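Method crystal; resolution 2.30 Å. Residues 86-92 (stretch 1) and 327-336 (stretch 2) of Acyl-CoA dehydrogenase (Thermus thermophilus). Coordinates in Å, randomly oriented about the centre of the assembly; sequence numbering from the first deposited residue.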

# COMPACT_ATOMS: atom_id res chain seq x y z
N LEU B 86 36.26 10.61 -8.96
CA LEU B 86 36.78 9.35 -9.46
C LEU B 86 36.27 9.09 -10.86
O LEU B 86 36.81 8.24 -11.58
CB LEU B 86 36.38 8.19 -8.55
CG LEU B 86 37.20 7.95 -7.29
CD1 LEU B 86 37.47 9.26 -6.59
CD2 LEU B 86 36.44 6.99 -6.38
N ASP B 87 35.21 9.80 -11.24
CA ASP B 87 34.61 9.66 -12.57
C ASP B 87 34.50 8.20 -13.02
O ASP B 87 35.09 7.79 -14.02
CB ASP B 87 35.43 10.44 -13.59
CG ASP B 87 34.69 10.62 -14.89
OD1 ASP B 87 35.31 11.13 -15.84
OD2 ASP B 87 33.50 10.25 -14.96
N LEU B 88 33.71 7.44 -12.28
CA LEU B 88 33.52 6.03 -12.57
C LEU B 88 32.24 5.74 -13.34
O LEU B 88 31.34 6.58 -13.42
CB LEU B 88 33.53 5.24 -11.26
CG LEU B 88 34.85 5.21 -10.50
CD1 LEU B 88 34.64 4.69 -9.07
CD2 LEU B 88 35.84 4.33 -11.26
N PRO B 89 32.15 4.55 -13.95
CA PRO B 89 30.96 4.16 -14.72
C PRO B 89 29.67 4.22 -13.89
O PRO B 89 29.66 3.86 -12.71
CB PRO B 89 31.29 2.73 -15.16
CG PRO B 89 32.78 2.78 -15.34
CD PRO B 89 33.25 3.59 -14.13
N LYS B 90 28.59 4.68 -14.53
CA LYS B 90 27.31 4.82 -13.85
C LYS B 90 26.90 3.56 -13.09
O LYS B 90 26.19 3.64 -12.09
CB LYS B 90 26.24 5.22 -14.87
CG LYS B 90 26.62 6.51 -15.58
CD LYS B 90 27.03 7.59 -14.56
CE LYS B 90 27.75 8.75 -15.22
NZ LYS B 90 28.35 9.68 -14.21
N VAL B 91 27.37 2.40 -13.54
CA VAL B 91 27.03 1.18 -12.85
C VAL B 91 27.45 1.23 -11.38
O VAL B 91 26.71 0.78 -10.51
CB VAL B 91 27.69 -0.06 -13.50
CG1 VAL B 91 29.20 0.10 -13.56
CG2 VAL B 91 27.30 -1.30 -12.72
N ILE B 92 28.63 1.78 -11.11
CA ILE B 92 29.16 1.90 -9.74
C ILE B 92 28.29 2.78 -8.84
O ILE B 92 27.91 2.38 -7.74
CB ILE B 92 30.61 2.45 -9.75
CG1 ILE B 92 31.55 1.45 -10.44
CG2 ILE B 92 31.09 2.72 -8.34
CD1 ILE B 92 32.99 1.91 -10.48
N ILE B 327 23.56 2.58 -20.76
CA ILE B 327 24.08 3.93 -20.59
C ILE B 327 25.61 3.92 -20.57
O ILE B 327 26.25 4.72 -21.25
CB ILE B 327 23.55 4.55 -19.28
CG1 ILE B 327 22.02 4.69 -19.37
CG2 ILE B 327 24.20 5.89 -19.03
CD1 ILE B 327 21.35 5.05 -18.05
N ASP B 328 26.18 3.01 -19.79
CA ASP B 328 27.63 2.93 -19.70
C ASP B 328 28.32 2.72 -21.04
O ASP B 328 29.30 3.41 -21.34
CB ASP B 328 28.03 1.83 -18.70
CG ASP B 328 28.11 2.36 -17.27
OD1 ASP B 328 28.17 1.55 -16.32
OD2 ASP B 328 28.11 3.60 -17.11
N GLU B 329 27.81 1.81 -21.86
CA GLU B 329 28.40 1.56 -23.17
C GLU B 329 28.30 2.80 -24.05
O GLU B 329 29.25 3.17 -24.74
CB GLU B 329 27.71 0.38 -23.87
CG GLU B 329 28.01 -0.97 -23.24
CD GLU B 329 27.64 -2.12 -24.17
OE1 GLU B 329 27.74 -3.29 -23.73
OE2 GLU B 329 27.27 -1.86 -25.33
N ALA B 330 27.15 3.46 -24.02
CA ALA B 330 26.97 4.66 -24.82
C ALA B 330 27.84 5.79 -24.31
O ALA B 330 27.93 6.84 -24.93
CB ALA B 330 25.50 5.07 -24.81
N LEU B 331 28.49 5.57 -23.17
CA LEU B 331 29.36 6.57 -22.57
C LEU B 331 30.85 6.31 -22.83
O LEU B 331 31.69 7.19 -22.65
CB LEU B 331 29.10 6.66 -21.06
CG LEU B 331 27.80 7.37 -20.65
CD1 LEU B 331 27.61 7.30 -19.15
CD2 LEU B 331 27.86 8.82 -21.12
N LEU B 332 31.16 5.09 -23.27
CA LEU B 332 32.55 4.74 -23.56
C LEU B 332 33.16 5.70 -24.57
O LEU B 332 32.51 6.09 -25.54
CB LEU B 332 32.64 3.32 -24.11
CG LEU B 332 32.18 2.20 -23.17
CD1 LEU B 332 32.16 0.88 -23.92
CD2 LEU B 332 33.11 2.13 -21.97
N GLY B 333 34.41 6.09 -24.33
CA GLY B 333 35.09 6.99 -25.24
C GLY B 333 34.46 8.36 -25.32
O GLY B 333 34.60 9.06 -26.33
N LYS B 334 33.75 8.74 -24.27
CA LYS B 334 33.10 10.04 -24.22
C LYS B 334 33.34 10.74 -22.89
O LYS B 334 33.26 10.12 -21.82
CB LYS B 334 31.60 9.89 -24.45
CG LYS B 334 31.24 9.37 -25.83
CD LYS B 334 29.74 9.34 -26.03
CE LYS B 334 29.40 8.94 -27.45
NZ LYS B 334 29.90 7.58 -27.79
N LYS B 335 33.65 12.02 -22.97
CA LYS B 335 33.86 12.83 -21.78
C LYS B 335 33.26 14.21 -22.01
O LYS B 335 32.94 14.59 -23.14
CB LYS B 335 35.36 12.94 -21.44
CG LYS B 335 35.99 11.64 -20.93
CD LYS B 335 37.45 11.84 -20.51
CE LYS B 335 37.58 12.51 -19.14
NZ LYS B 335 37.25 11.58 -18.03
N GLY B 336 33.10 14.95 -20.92
CA GLY B 336 32.52 16.27 -21.01
C GLY B 336 31.05 16.21 -20.65
O GLY B 336 30.37 15.23 -20.97

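This is a small, largely polar contact in which one helical aspartate, Asp328, grips the backbone at the start of another helix, with a salt bridge at one edge and a little aliphatic packing beside it. The two stretches lie far apart in sequence and bury only 243 Å² between them. Their backbones come closest at Pro89 and Asp328, whose CA atoms are 6.1 Å apart; at Asp87 and Lys335 the CA atoms are 9.8 Å apart, a gap spanned by the long side chain of Lys335 reaching to the carboxylate of Asp87.

Asp328 is the centre of the contact. Its CA-to-CB bond points toward stretch 1, and its carboxylate meets two successive backbone amides. Val91 N donates to Asp328 OD1 at 3.0 Å with an N-H...O angle of 144°, while Lys90 N approaches Asp328 OD2 at 2.8 Å; the second bond is weak, because its angle of 122° is far from linear despite the short distance. The arrangement suits the chemistry of a helix start. Amides in the first turn have no earlier carbonyl within the helix to serve as acceptor, and a carboxylate with two oxygens can accept from neighbouring ones at once. Aspartate is short enough to do this with the two backbones close together. The chain is already turning here, as Ile92 N donates to Pro89 O at 2.8 Å. Pro89, which has no amide hydrogen to offer, fits just before these donors, and its CB rests 3.5 Å from Asp328 OD1.

Lys90 also contributes the aliphatic part of its side chain. Its CA-to-CB bond points toward stretch 2, and its CG lies 3.8 Å from Leu331 CD1 and 4.3 Å from Ile327 CG2, giving modest van der Waals contact beside the carboxylate. The end of the chain then leads away, and NZ finds its hydrogen bond elsewhere in the structure. Lysine suits this place because its methylenes can pack against leucine and isoleucine while its charge remains free to seek polar company.

The salt bridge joins Lys335 NZ to Asp87 OD1 at 3.0 Å, where a charged donor and acceptor combine a hydrogen bond with electrostatic attraction. Asp87 points its CA-to-CB bond toward stretch 2; that of Lys335 runs sideways, but its long, flexible chain brings the ammonium group across. Between Asp328 and Lys335 the backbone passes through a type II turn from Leu331 to Lys334, in which Gly333 readily adopts the positive phi of 64°.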